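Local coordinates for RNA-dependent RNA polymerase (Toscana virus, PDB 6QVV), which carries at its N-terminus the metal-dependent endonuclease of viral cap snatching, which cleaves host mRNA to yield capped primers for the polymerase's transcription, at the manganese (III) ion site. Sequence-based numbering; all coordinates share one arbitrary frame.

The manganese (III) ion site. Residues 79-80, 114, 128-130, 146. With MN3 (manganese (III) ion), chain B.
This is the active site of a His-containing cap-snatching endonuclease of the PD-(D/E)XK nuclease superfamily, with a metal modelled as manganese (III), an oxidation state that the structure alone does not show. His79 comes from the short helix 77-82, Asp114 is the Asp of the PD motif in the loop just before strand 115-118, and Glu128, Phe129 and Thr130 form the E-x-T element on strand 124-131. Lys146, the catalytic lysine of the motif, projects from helix 136-157. The coordination is near octahedral: His79 NE2, 2.5 Å from the manganese MN, stands opposite Glu128 OE2, and the Phe129 main-chain carbonyl O opposite water 1. Asp114 OD2, 2.3 Å from the manganese MN, lies opposite water 2. The two waters are thus neighbours, on positions that substrate oxygens might take.

The His79 side chain, with CG anti to the backbone N (chi1 164°), presents its ring edge-on and meets the metal through NE2. At the other nitrogen, ND1 bonds to Asp80 OD1 at 2.6 Å, only 5° out of the ring plane and on the anti lone pair of that oxygen. This second-shell carboxylate fixes the ring's rotation and may make the imidazole a stronger donor to the metal.

Asp114 binds the metal through one oxygen. Its OD2 also accepts the Phe129 amide N on the anti lone pair (2.8 Å), while OD1 takes water 1 at 2.5 Å, so the carboxylate spans a metal-bound water and the strand. Glu128, bent at chi2 (67°), likewise gives the metal one oxygen; its OE1 receives the Asp114 amide N at 3.0 Å, nearly along the C-O axis. Each acidic ligand is therefore held by a main-chain N-H of the opposite segment. Lys146 reaches in extended beyond chi2, its NZ in a salt bridge with Glu128 OE2 at 3.9 Å and weakly linked to water 2, whose ionisation its charge could ease.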
# COMPACT_ATOMS: atom_id res chain seq x y z
N HIS A 79 -8.21 0.28 3.56
CA HIS A 79 -6.86 0.02 3.08
C HIS A 79 -6.71 0.44 1.61
O HIS A 79 -5.75 1.11 1.25
CB HIS A 79 -6.57 -1.47 3.29
CG HIS A 79 -5.40 -1.99 2.53
ND1 HIS A 79 -5.45 -2.28 1.18
CD2 HIS A 79 -4.16 -2.37 2.95
CE1 HIS A 79 -4.29 -2.77 0.79
NE2 HIS A 79 -3.49 -2.83 1.84
N ASP A 80 -7.68 0.09 0.77
CA ASP A 80 -7.53 0.33 -0.66
C ASP A 80 -7.69 1.80 -1.02
O ASP A 80 -6.95 2.32 -1.86
CB ASP A 80 -8.53 -0.53 -1.43
CG ASP A 80 -8.12 -2.01 -1.48
OD1 ASP A 80 -7.09 -2.39 -0.85
OD2 ASP A 80 -8.81 -2.80 -2.15
N ASP A 114 0.99 -6.32 -1.61
CA ASP A 114 0.28 -5.30 -2.36
C ASP A 114 0.97 -4.96 -3.67
O ASP A 114 0.31 -4.55 -4.63
CB ASP A 114 0.09 -4.03 -1.52
CG ASP A 114 -0.99 -4.19 -0.48
OD1 ASP A 114 -2.09 -4.67 -0.81
OD2 ASP A 114 -0.74 -3.86 0.69
N GLU A 128 4.29 -3.69 0.77
CA GLU A 128 3.07 -4.05 1.47
C GLU A 128 2.55 -2.84 2.23
O GLU A 128 3.34 -2.15 2.89
CB GLU A 128 3.33 -5.22 2.41
CG GLU A 128 2.17 -5.53 3.31
CD GLU A 128 0.97 -6.05 2.56
OE1 GLU A 128 1.10 -6.45 1.39
OE2 GLU A 128 -0.11 -6.07 3.17
N PHE A 129 1.25 -2.59 2.14
CA PHE A 129 0.59 -1.47 2.80
C PHE A 129 -0.22 -2.00 3.98
O PHE A 129 -0.66 -3.14 3.97
CB PHE A 129 -0.36 -0.71 1.85
CG PHE A 129 0.24 -0.36 0.52
CD1 PHE A 129 1.48 0.25 0.43
CD2 PHE A 129 -0.45 -0.64 -0.65
CE1 PHE A 129 2.02 0.58 -0.80
CE2 PHE A 129 0.09 -0.33 -1.88
CZ PHE A 129 1.33 0.28 -1.96
N THR A 130 -0.43 -1.16 4.99
CA THR A 130 -1.30 -1.57 6.08
C THR A 130 -1.69 -0.32 6.85
O THR A 130 -1.17 0.77 6.61
CB THR A 130 -0.64 -2.64 6.96
OG1 THR A 130 -1.60 -3.17 7.88
CG2 THR A 130 0.56 -2.10 7.73
N LYS A 146 3.68 -7.13 9.15
CA LYS A 146 3.71 -7.38 7.71
C LYS A 146 5.06 -7.94 7.29
O LYS A 146 5.13 -8.81 6.41
CB LYS A 146 3.38 -6.11 6.93
CG LYS A 146 1.93 -5.70 7.00
CD LYS A 146 0.99 -6.87 6.76
CE LYS A 146 -0.47 -6.39 6.77
NZ LYS A 146 -1.43 -7.51 6.52
MN MN3 B . -1.87 -4.54 2.59
O HOH W 1 -2.68 -6.17 1.05
O HOH W 2 -3.15 -5.59 4.51